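Local coordinates for hemoglobin chain d1 (Lumbricus terrestris, PDB 1X9F), which probably carries oxygen in earthworm blood, binding it at the iron of a heme held within a globin fold, at residues D[1-4]-D[5-8]; D[127-130]-D[131-135]; D[12-15]-D[16-20]; D[88-91]-D[92-96]. All coordinates share one frame; numbering follows the deposited sequence.

Interaction 1: residues D[1-4]-D[5-8]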
loop_
_atom_site.group_PDB
_atom_site.type_symbol
_atom_site.label_atom_id
_atom_site.label_comp_id
_atom_site.label_asym_id
_atom_site.label_seq_id
_atom_site.Cartn_x
_atom_site.Cartn_y
_atom_site.Cartn_z
ATOM N N GLU D 1 -26.333 -24.461 2.108
ATOM C CA GLU D 1 -26.930 -24.696 0.763
ATOM C C GLU D 1 -26.316 -23.755 -0.271
ATOM O O GLU D 1 -26.646 -22.562 -0.330
ATOM C CB GLU D 1 -28.447 -24.531 0.817
ATOM C CG GLU D 1 -29.166 -24.882 -0.475
ATOM C CD GLU D 1 -30.633 -24.500 -0.440
ATOM O OE1 GLU D 1 -30.999 -23.573 0.319
ATOM O OE2 GLU D 1 -31.426 -25.124 -1.174
ATOM N N CYS D 2 -25.414 -24.311 -1.077
ATOM C CA CYS D 2 -24.727 -23.563 -2.121
ATOM C C CYS D 2 -25.379 -23.804 -3.473
ATOM O O CYS D 2 -25.119 -24.828 -4.114
ATOM C CB CYS D 2 -23.237 -23.940 -2.178
ATOM S SG CYS D 2 -22.251 -22.589 -2.904
ATOM N N LEU D 3 -26.222 -22.873 -3.907
ATOM C CA LEU D 3 -26.798 -22.967 -5.245
ATOM C C LEU D 3 -25.756 -22.658 -6.329
ATOM O O LEU D 3 -24.571 -22.477 -6.038
ATOM C CB LEU D 3 -28.051 -22.089 -5.391
ATOM C CG LEU D 3 -28.049 -20.587 -5.085
ATOM C CD1 LEU D 3 -29.003 -19.875 -6.032
ATOM C CD2 LEU D 3 -28.446 -20.319 -3.634
ATOM N N VAL D 4 -26.219 -22.612 -7.577
ATOM C CA VAL D 4 -25.371 -22.399 -8.754
ATOM C C VAL D 4 -24.674 -21.035 -8.785
ATOM O O VAL D 4 -23.486 -20.953 -9.125
ATOM C CB VAL D 4 -26.178 -22.579 -10.069
ATOM C CG1 VAL D 4 -25.253 -22.629 -11.284
ATOM C CG2 VAL D 4 -27.049 -23.833 -10.010
ATOM N N THR D 5 -25.403 -19.971 -8.454
ATOM C CA THR D 5 -24.811 -18.637 -8.484
ATOM C C THR D 5 -23.773 -18.465 -7.381
ATOM O O THR D 5 -22.740 -17.820 -7.586
ATOM C CB THR D 5 -25.880 -17.523 -8.411
ATOM O OG1 THR D 5 -26.800 -17.798 -7.349
ATOM C CG2 THR D 5 -26.755 -17.537 -9.653
ATOM N N GLU D 6 -24.033 -19.051 -6.220
ATOM C CA GLU D 6 -23.123 -18.882 -5.099
ATOM C C GLU D 6 -21.798 -19.617 -5.300
ATOM O O GLU D 6 -20.732 -19.062 -5.022
ATOM C CB GLU D 6 -23.786 -19.321 -3.796
ATOM C CG GLU D 6 -25.021 -18.511 -3.426
ATOM C CD GLU D 6 -25.645 -18.998 -2.134
ATOM O OE1 GLU D 6 -26.180 -18.163 -1.370
ATOM O OE2 GLU D 6 -25.605 -20.222 -1.873
ATOM N N SER D 7 -21.868 -20.857 -5.779
ATOM C CA SER D 7 -20.666 -21.644 -6.037
ATOM C C SER D 7 -19.809 -20.969 -7.095
ATOM O O SER D 7 -18.579 -20.977 -7.013
ATOM C CB SER D 7 -21.035 -23.060 -6.482
ATOM O OG SER D 7 -21.652 -23.052 -7.757
ATOM N N LEU D 8 -20.482 -20.380 -8.076
ATOM C CA LEU D 8 -19.831 -19.633 -9.127
ATOM C C LEU D 8 -19.102 -18.427 -8.533
ATOM O O LEU D 8 -17.932 -18.175 -8.852
ATOM C CB LEU D 8 -20.868 -19.209 -10.171
ATOM C CG LEU D 8 -20.374 -18.743 -11.539
ATOM C CD1 LEU D 8 -20.298 -17.229 -11.603
ATOM C CD2 LEU D 8 -19.045 -19.379 -11.966
#

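Interaction 2: residues D[127-130]-D[131-135]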
loop_
_atom_site.group_PDB
_atom_site.type_symbol
_atom_site.label_atom_id
_atom_site.label_comp_id
_atom_site.label_asym_id
_atom_site.label_seq_id
_atom_site.Cartn_x
_atom_site.Cartn_y
_atom_site.Cartn_z
ATOM N N ALA D 127 -22.537 -16.186 0.205
ATOM C CA ALA D 127 -22.165 -17.277 -0.690
ATOM C C ALA D 127 -21.053 -18.116 -0.082
ATOM O O ALA D 127 -21.165 -19.337 -0.025
ATOM C CB ALA D 127 -21.756 -16.744 -2.056
ATOM N N TRP D 128 -19.992 -17.462 0.387
ATOM C CA TRP D 128 -18.883 -18.172 1.021
ATOM C C TRP D 128 -19.345 -19.015 2.170
ATOM O O TRP D 128 -19.071 -20.218 2.213
ATOM C CB TRP D 128 -17.804 -17.216 1.498
ATOM C CG TRP D 128 -16.921 -16.897 0.408
ATOM C CD1 TRP D 128 -17.080 -15.891 -0.485
ATOM C CD2 TRP D 128 -15.753 -17.619 0.006
ATOM N NE1 TRP D 128 -16.063 -15.912 -1.406
ATOM C CE2 TRP D 128 -15.234 -16.967 -1.129
ATOM C CE3 TRP D 128 -15.075 -18.742 0.501
ATOM C CZ2 TRP D 128 -14.072 -17.395 -1.779
ATOM C CZ3 TRP D 128 -13.919 -19.174 -0.153
ATOM C CH2 TRP D 128 -13.431 -18.498 -1.279
ATOM N N HIS D 129 -20.065 -18.385 3.089
ATOM C CA HIS D 129 -20.513 -19.061 4.283
ATOM C C HIS D 129 -21.329 -20.305 3.989
ATOM O O HIS D 129 -21.088 -21.354 4.576
ATOM C CB HIS D 129 -21.316 -18.124 5.159
ATOM C CG HIS D 129 -21.408 -18.589 6.569
ATOM N ND1 HIS D 129 -20.398 -18.376 7.481
ATOM C CD2 HIS D 129 -22.361 -19.298 7.215
ATOM C CE1 HIS D 129 -20.736 -18.915 8.638
ATOM N NE2 HIS D 129 -21.923 -19.480 8.504
ATOM N N ASP D 130 -22.304 -20.179 3.095
ATOM C CA ASP D 130 -23.083 -21.331 2.679
ATOM C C ASP D 130 -22.138 -22.386 2.135
ATOM O O ASP D 130 -22.082 -23.511 2.642
ATOM C CB ASP D 130 -24.089 -20.938 1.595
ATOM C CG ASP D 130 -25.220 -20.081 2.125
ATOM O OD1 ASP D 130 -26.023 -19.586 1.306
ATOM O OD2 ASP D 130 -25.397 -19.849 3.340
ATOM N N CYS D 131 -21.377 -21.978 1.114
ATOM C CA CYS D 131 -20.553 -22.872 0.307
ATOM C C CYS D 131 -19.451 -23.638 1.039
ATOM O O CYS D 131 -19.356 -24.861 0.910
ATOM C CB CYS D 131 -19.935 -22.069 -0.829
ATOM S SG CYS D 131 -20.285 -22.767 -2.442
ATOM N N VAL D 132 -18.612 -22.925 1.784
ATOM C CA VAL D 132 -17.491 -23.561 2.474
ATOM C C VAL D 132 -17.989 -24.378 3.668
ATOM O O VAL D 132 -17.394 -25.397 4.022
ATOM C CB VAL D 132 -16.413 -22.526 2.900
ATOM C CG1 VAL D 132 -15.300 -23.184 3.708
ATOM C CG2 VAL D 132 -15.820 -21.842 1.680
ATOM N N ASP D 133 -19.090 -23.926 4.269
ATOM C CA ASP D 133 -19.731 -24.612 5.391
ATOM C C ASP D 133 -19.961 -26.075 5.076
ATOM O O ASP D 133 -19.604 -26.955 5.860
ATOM C CB ASP D 133 -21.081 -23.978 5.681
ATOM C CG ASP D 133 -21.286 -23.695 7.140
ATOM O OD1 ASP D 133 -22.067 -22.765 7.445
ATOM O OD2 ASP D 133 -20.721 -24.330 8.058
ATOM N N GLN D 134 -20.561 -26.320 3.914
ATOM C CA GLN D 134 -20.767 -27.667 3.408
ATOM C C GLN D 134 -19.447 -28.437 3.325
ATOM O O GLN D 134 -19.395 -29.618 3.679
ATOM C CB GLN D 134 -21.450 -27.616 2.039
ATOM C CG GLN D 134 -21.464 -28.949 1.297
ATOM C CD GLN D 134 -21.777 -28.812 -0.182
ATOM O OE1 GLN D 134 -22.185 -29.785 -0.820
ATOM N NE2 GLN D 134 -21.589 -27.615 -0.734
ATOM N N ILE D 135 -18.389 -27.766 2.862
ATOM C CA ILE D 135 -17.060 -28.377 2.784
ATOM C C ILE D 135 -16.558 -28.715 4.181
ATOM O O ILE D 135 -16.154 -29.850 4.436
ATOM C CB ILE D 135 -16.048 -27.462 2.046
ATOM C CG1 ILE D 135 -16.454 -27.286 0.582
ATOM C CG2 ILE D 135 -14.632 -28.049 2.128
ATOM C CD1 ILE D 135 -15.719 -26.139 -0.108
#

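Interaction 3: residues D[12-15]-D[16-20]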
loop_
_atom_site.group_PDB
_atom_site.type_symbol
_atom_site.label_atom_id
_atom_site.label_comp_id
_atom_site.label_asym_id
_atom_site.label_seq_id
_atom_site.Cartn_x
_atom_site.Cartn_y
_atom_site.Cartn_z
ATOM N N LEU D 12 -15.025 -17.718 -8.425
ATOM C CA LEU D 12 -14.439 -16.489 -8.966
ATOM C C LEU D 12 -13.622 -15.716 -7.943
ATOM O O LEU D 12 -12.481 -15.319 -8.213
ATOM C CB LEU D 12 -15.549 -15.591 -9.515
ATOM C CG LEU D 12 -15.883 -15.644 -11.009
ATOM C CD1 LEU D 12 -15.588 -17.003 -11.672
ATOM C CD2 LEU D 12 -17.339 -15.234 -11.218
ATOM N N GLN D 13 -14.211 -15.513 -6.766
ATOM C CA GLN D 13 -13.574 -14.746 -5.702
ATOM C C GLN D 13 -12.370 -15.475 -5.135
ATOM O O GLN D 13 -11.393 -14.848 -4.718
ATOM C CB GLN D 13 -14.572 -14.425 -4.590
ATOM C CG GLN D 13 -15.680 -13.492 -5.033
ATOM C CD GLN D 13 -16.326 -12.757 -3.884
ATOM O OE1 GLN D 13 -16.584 -13.335 -2.824
ATOM N NE2 GLN D 13 -16.594 -11.477 -4.088
ATOM N N TRP D 14 -12.450 -16.800 -5.122
ATOM C CA TRP D 14 -11.340 -17.616 -4.686
ATOM C C TRP D 14 -10.161 -17.445 -5.625
ATOM O O TRP D 14 -9.024 -17.313 -5.171
ATOM C CB TRP D 14 -11.743 -19.077 -4.659
ATOM C CG TRP D 14 -10.636 -19.965 -4.255
ATOM C CD1 TRP D 14 -10.142 -21.019 -4.957
ATOM C CD2 TRP D 14 -9.867 -19.887 -3.049
ATOM N NE1 TRP D 14 -9.122 -21.621 -4.257
ATOM C CE2 TRP D 14 -8.929 -20.943 -3.082
ATOM C CE3 TRP D 14 -9.880 -19.034 -1.931
ATOM C CZ2 TRP D 14 -8.005 -21.167 -2.050
ATOM C CZ3 TRP D 14 -8.960 -19.256 -0.903
ATOM C CH2 TRP D 14 -8.036 -20.317 -0.974
ATOM N N ALA D 15 -10.439 -17.448 -6.927
ATOM C CA ALA D 15 -9.407 -17.245 -7.934
ATOM C C ALA D 15 -8.589 -15.979 -7.665
ATOM O O ALA D 15 -7.371 -15.986 -7.853
ATOM C CB ALA D 15 -10.008 -17.220 -9.330
ATOM N N SER D 16 -9.240 -14.904 -7.213
ATOM C CA SER D 16 -8.517 -13.667 -6.899
ATOM C C SER D 16 -7.811 -13.741 -5.562
ATOM O O SER D 16 -6.623 -13.437 -5.479
ATOM C CB SER D 16 -9.442 -12.446 -6.905
ATOM O OG SER D 16 -10.349 -12.524 -8.004
ATOM N N ALA D 17 -8.535 -14.119 -4.513
ATOM C CA ALA D 17 -7.958 -14.102 -3.172
ATOM C C ALA D 17 -6.806 -15.103 -2.998
ATOM O O ALA D 17 -5.847 -14.827 -2.268
ATOM C CB ALA D 17 -9.029 -14.327 -2.132
ATOM N N PHE D 18 -6.906 -16.251 -3.670
ATOM C CA PHE D 18 -5.878 -17.288 -3.598
ATOM C C PHE D 18 -4.554 -16.768 -4.150
ATOM O O PHE D 18 -3.544 -16.776 -3.444
ATOM C CB PHE D 18 -6.318 -18.573 -4.330
ATOM C CG PHE D 18 -5.490 -19.800 -3.991
ATOM C CD1 PHE D 18 -4.730 -19.853 -2.823
ATOM C CD2 PHE D 18 -5.512 -20.920 -4.825
ATOM C CE1 PHE D 18 -3.983 -20.982 -2.504
ATOM C CE2 PHE D 18 -4.764 -22.057 -4.511
ATOM C CZ PHE D 18 -4.000 -22.088 -3.346
ATOM N N GLY D 19 -4.567 -16.301 -5.398
ATOM C CA GLY D 19 -3.349 -15.836 -6.061
ATOM C C GLY D 19 -2.502 -16.985 -6.573
ATOM O O GLY D 19 -3.000 -18.102 -6.744
ATOM N N HIS D 20 -1.217 -16.724 -6.813
ATOM C CA HIS D 20 -0.352 -17.739 -7.422
ATOM C C HIS D 20 0.825 -18.210 -6.582
ATOM O O HIS D 20 0.607 -18.786 -5.522
ATOM C CB HIS D 20 -0.001 -17.371 -8.866
ATOM C CG HIS D 20 -1.214 -17.272 -9.726
ATOM N ND1 HIS D 20 -1.996 -18.368 -10.027
ATOM C CD2 HIS D 20 -1.854 -16.200 -10.250
ATOM C CE1 HIS D 20 -3.037 -17.981 -10.742
ATOM N NE2 HIS D 20 -2.973 -16.670 -10.893
#

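Interaction 4: residues D[88-91]-D[92-96]. With HEM (protoporphyrin IX containing Fe), chain T.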
loop_
_atom_site.group_PDB
_atom_site.type_symbol
_atom_site.label_atom_id
_atom_site.label_comp_id
_atom_site.label_asym_id
_atom_site.label_seq_id
_atom_site.Cartn_x
_atom_site.Cartn_y
_atom_site.Cartn_z
ATOM N N ALA D 88 -14.773 -37.141 1.698
ATOM C CA ALA D 88 -14.507 -38.393 2.403
ATOM C C ALA D 88 -12.996 -38.603 2.569
ATOM O O ALA D 88 -12.524 -38.989 3.645
ATOM C CB ALA D 88 -15.146 -39.569 1.674
ATOM N N HIS D 89 -12.255 -38.321 1.496
ATOM C CA HIS D 89 -10.803 -38.482 1.442
ATOM C C HIS D 89 -10.119 -37.564 2.439
ATOM O O HIS D 89 -9.203 -37.979 3.149
ATOM C CB HIS D 89 -10.311 -38.172 0.027
ATOM C CG HIS D 89 -8.842 -38.381 -0.178
ATOM N ND1 HIS D 89 -8.333 -39.515 -0.772
ATOM C CD2 HIS D 89 -7.778 -37.586 0.089
ATOM C CE1 HIS D 89 -7.018 -39.420 -0.843
ATOM N NE2 HIS D 89 -6.655 -38.259 -0.327
ATOM N N LEU D 90 -10.568 -36.315 2.483
ATOM C CA LEU D 90 -10.010 -35.340 3.400
ATOM C C LEU D 90 -10.331 -35.714 4.834
ATOM O O LEU D 90 -9.518 -35.502 5.740
ATOM C CB LEU D 90 -10.533 -33.944 3.078
ATOM C CG LEU D 90 -9.690 -33.196 2.047
ATOM C CD1 LEU D 90 -10.499 -32.059 1.455
ATOM C CD2 LEU D 90 -8.403 -32.674 2.681
ATOM N N LYS D 91 -11.519 -36.279 5.028
ATOM C CA LYS D 91 -11.931 -36.714 6.347
ATOM C C LYS D 91 -11.021 -37.819 6.883
ATOM O O LYS D 91 -10.561 -37.731 8.024
ATOM C CB LYS D 91 -13.388 -37.162 6.352
ATOM C CG LYS D 91 -13.931 -37.320 7.752
ATOM C CD LYS D 91 -15.389 -37.682 7.762
ATOM C CE LYS D 91 -15.852 -37.894 9.191
ATOM N NZ LYS D 91 -17.288 -38.279 9.245
ATOM N N VAL D 92 -10.757 -38.841 6.066
ATOM C CA VAL D 92 -9.815 -39.905 6.437
ATOM C C VAL D 92 -8.532 -39.277 6.961
ATOM O O VAL D 92 -7.988 -39.695 7.989
ATOM C CB VAL D 92 -9.443 -40.809 5.234
ATOM C CG1 VAL D 92 -8.364 -41.830 5.617
ATOM C CG2 VAL D 92 -10.672 -41.519 4.686
ATOM N N GLN D 93 -8.073 -38.253 6.248
ATOM C CA GLN D 93 -6.816 -37.592 6.558
ATOM C C GLN D 93 -6.863 -36.759 7.830
ATOM O O GLN D 93 -5.827 -36.296 8.307
ATOM C CB GLN D 93 -6.395 -36.703 5.396
ATOM C CG GLN D 93 -5.902 -37.460 4.188
ATOM C CD GLN D 93 -5.572 -36.522 3.053
ATOM O OE1 GLN D 93 -6.232 -35.494 2.875
ATOM N NE2 GLN D 93 -4.551 -36.863 2.280
ATOM N N HIS D 94 -8.057 -36.560 8.376
ATOM C CA HIS D 94 -8.197 -35.779 9.596
ATOM C C HIS D 94 -8.714 -36.596 10.788
ATOM O O HIS D 94 -8.519 -36.203 11.941
ATOM C CB HIS D 94 -9.074 -34.549 9.341
ATOM C CG HIS D 94 -8.417 -33.512 8.481
ATOM N ND1 HIS D 94 -8.328 -33.632 7.110
ATOM C CD2 HIS D 94 -7.812 -32.344 8.796
ATOM C CE1 HIS D 94 -7.696 -32.582 6.619
ATOM N NE2 HIS D 94 -7.372 -31.786 7.621
ATOM N N VAL D 95 -9.328 -37.744 10.505
ATOM C CA VAL D 95 -10.144 -38.475 11.491
ATOM C C VAL D 95 -9.421 -39.035 12.725
ATOM O O VAL D 95 -10.009 -39.106 13.810
ATOM C CB VAL D 95 -11.002 -39.590 10.805
ATOM C CG1 VAL D 95 -10.157 -40.819 10.452
ATOM C CG2 VAL D 95 -12.206 -39.972 11.669
ATOM N N GLU D 96 -8.154 -39.415 12.569
ATOM C CA GLU D 96 -7.421 -40.086 13.649
ATOM C C GLU D 96 -6.625 -39.134 14.529
ATOM O O GLU D 96 -5.798 -39.566 15.336
ATOM C CB GLU D 96 -6.497 -41.181 13.092
ATOM C CG GLU D 96 -7.189 -42.235 12.229
ATOM C CD GLU D 96 -8.315 -42.973 12.940
ATOM O OE1 GLU D 96 -9.003 -42.381 13.801
ATOM O OE2 GLU D 96 -8.526 -44.165 12.627
HETATM C CHA HEM T . -3.445 -32.151 7.005
HETATM C CHB HEM T . -6.853 -29.993 4.280
HETATM C CHC HEM T . -8.701 -27.794 8.243
HETATM C CHD HEM T . -5.484 -30.281 11.010
HETATM C C1A HEM T . -4.199 -31.654 5.860
HETATM C C2A HEM T . -3.819 -32.042 4.589
HETATM C C3A HEM T . -4.805 -31.419 3.708
HETATM C C4A HEM T . -5.664 -30.732 4.694
HETATM C CMA HEM T . -4.901 -31.481 2.203
HETATM C CAA HEM T . -2.620 -32.867 4.217
HETATM C CBA HEM T . -2.930 -34.314 3.900
HETATM C CGA HEM T . -1.601 -34.881 3.444
HETATM O O1A HEM T . -1.121 -34.528 2.342
HETATM O O2A HEM T . -1.024 -35.684 4.206
HETATM C C1B HEM T . -7.697 -29.192 5.161
HETATM C C2B HEM T . -8.710 -28.402 4.644
HETATM C C3B HEM T . -9.164 -27.813 5.779
HETATM C C4B HEM T . -8.473 -28.254 6.872
HETATM C CMB HEM T . -9.192 -28.226 3.216
HETATM C CAB HEM T . -10.192 -26.981 5.726
HETATM C CBB HEM T . -11.354 -26.299 5.584
HETATM C C1C HEM T . -7.922 -28.275 9.394
HETATM C C2C HEM T . -8.179 -27.800 10.666
HETATM C C3C HEM T . -7.291 -28.500 11.432
HETATM C C4C HEM T . -6.526 -29.311 10.595
HETATM C CMC HEM T . -9.209 -26.789 11.128
HETATM C CAC HEM T . -7.229 -28.240 12.901
HETATM C CBC HEM T . -6.569 -29.114 13.794
HETATM C C1D HEM T . -4.616 -31.096 10.132
HETATM C C2D HEM T . -3.561 -31.874 10.620
HETATM C C3D HEM T . -2.956 -32.412 9.506
HETATM C C4D HEM T . -3.769 -31.880 8.403
HETATM C CMD HEM T . -3.165 -32.079 12.060
HETATM C CAD HEM T . -1.786 -33.358 9.403
HETATM C CBD HEM T . -0.455 -32.616 9.378
HETATM C CGD HEM T . 0.601 -33.686 9.223
HETATM O O1D HEM T . 0.661 -34.319 8.146
HETATM O O2D HEM T . 1.365 -33.901 10.186
HETATM N NA HEM T . -5.314 -30.898 5.992
HETATM N NB HEM T . -7.506 -29.125 6.509
HETATM N NC HEM T . -6.941 -29.219 9.309
HETATM N ND HEM T . -4.763 -31.060 8.789
HETATM FE FE HEM T . -6.150 -30.098 7.662
#

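Interaction 1: residues D[1-4]-D[5-8]
S7 and E6 fold back on the residues that lead into helix 4-18, making a worked example of a helix N-terminus. L3 is the N-cap, and E6, three residues on, takes a weak hydrogen bond from L3 N through its carboxylate OE2 (3.4 Å). With CG anti to its own carbonyl carbon (chi1 -62°) and the chain extended beyond, E6 also lies across the L3 side chain, where L3 CD2 approaches E6 CD at 3.4 Å. Were E6 a glycine, L3 N would probably lose this side-chain acceptor and L3 CD2 its cover. The close-packed side is that of C2, whose SG rests against E6 CB and S7 CB (3.7 Å and 3.8 Å from SG) and forms a disulfide with C131 on helix 125-139. L3 and V4 are the exposed side, although V4 still packs on G34 of the neighbouring Globin III chain. The first helical turn itself is secured by S7 N bonding to L3 O. V4 O takes two donors from the same face of its carbonyl plane: L8 N, at 3.2 Å from V4 O, and the hydroxyl S7 OG, 42° out of that plane.

Interaction 2: residues D[127-130]-D[131-135]
W128 and V132, one turn apart on helix 125-139, carry the apolar part of this i to i+4 contact. The V132 methyl CG2 meets the six-membered part of the indole obliquely, 3.4 Å from W128 CE3, and touches W128 CZ3 as well. It is the V132 branch lying beside the backbone N, with CG1 anti to it (chi1 176°), that is turned back to the indole. L108 on helix 101-119 packs on V132, while L112, L115 and F123 meet the indole; C131 packs on V10 of helix 4-18 and on L77. Backbone bonding follows the regular alpha-helical pattern: V132 N gives W128 O an almost straight bond of 2.8 Å (N-H...O 174°), C131 N reaches A127 O at 2.9 Å, and Q134 N reaches D130 O only weakly. The polar pair is H129 and D133, which lie alongside each other and point the same way, ring and carboxylate planes 78° apart. H129 NE2 and D133 OD1 are 3.5 Å apart at an angle too poor for a hydrogen bond, so any attraction between them is probably electrostatic. The two faces therefore differ in chemistry: the indole is buried, and its NE1 is satisfied by Q13 OE1 of helix 4-18, whereas the partly exposed imidazole and carboxylate are merely neighbours, with no bond fixing one against the other.

Interaction 3: residues D[12-15]-D[16-20]
W14 and F18 form an offset aromatic stack one turn apart near the C-terminal end of helix 4-18. The phenyl ring and the six-membered ring of the indole have centroids 4.6 Å apart and planes inclined by only 15°. The overlap is slipped: W14 CZ2 lies over a face of the F18 ring toward its rim, 3.5 Å from F18 CG, while F18 CB sits over the centre of the six-membered ring in a CH-pi contact, 3.8 Å from that centroid. Both side chains leave the backbone in the same sense, each CG anti to its own N (chi1 178° for W14, -164° for F18), which sends both rings to the same side of the helix, where they overlap with an offset. The helical bond from F18 N to W14 O, 2.8 Å long, sets the one-turn spacing of the two residues. The next shell probably helps to hold the rings in place. W14 NE1 is bonded to D71 OD2 of helix 57-75, where L67 packs on both aromatics and I74 on W14; R24 makes a cation-pi contact with F18. Just past F18 the chain leaves the helix at G19, whose phi is positive. The stack is thus probably mainly dispersive, with its one indole N-H paired to a carboxylate and a cation at the phenyl ring, a combination likely to resist rotation of either ring where helix 4-18 meets helix 57-75.

Interaction 4: residues D[88-91]-D[92-96]
H94 ND1 donates to L90 O, four residues earlier on helix 80-95, and this bond probably helps to fix the rotation of the imidazole against the heme. It is 2.6 Å long and nearly straight (170°), and L90 O lies almost in the plane of the ring at its edge. With CG anti to its carbonyl carbon (chi1 -70°), the histidine sends its other nitrogen to the porphyrin, where H94 NE2 binds the heme iron at 2.1 Å. The carbonyl partner is likely to make the imidazole a stronger electron donor to iron. Beside it, L90 CD2 packs over the proximal face of the porphyrin, 3.5 Å from heme CHB. Q93 crosses both L90 and H89 obliquely: Q93 OE1 approaches L90 CD2, and the amide stands 68° from the plane of the H89 ring, with Q93 NE2 3.4 Å from heme CBA on a propionate arm. If a serine stood at Q93, heme CBA and L90 CD2 would probably both lose their amide neighbour. H89 NE2 has its polar partner elsewhere, hydrogen-bonding to O1A of a second heme. A histidine ligating iron and bonded through its far nitrogen to a helix carbonyl is the hallmark of the proximal heme site of globins.

Overall arrangement
The disulfide, 2.0 Å between C2 SG and C131 SG, stitches interactions 1 and 2 together, and E6 CB packs on A127 CB. Beside that link the carboxylates of E6 and D130 lie close. Interactions 1 and 3 share helix 4-18, their centres about 17 Å apart. Interaction 3 meets interaction 2 through W128, whose CH2 packs on W14 CE3 at 3.7 Å. Interaction 4 stands apart at the heme, its centre about 19 Å from that of interaction 2, yet the side chain of V132 lies about 5 Å from a bound heme. Helix 125-139 thus joins the disulfide to the heme pocket.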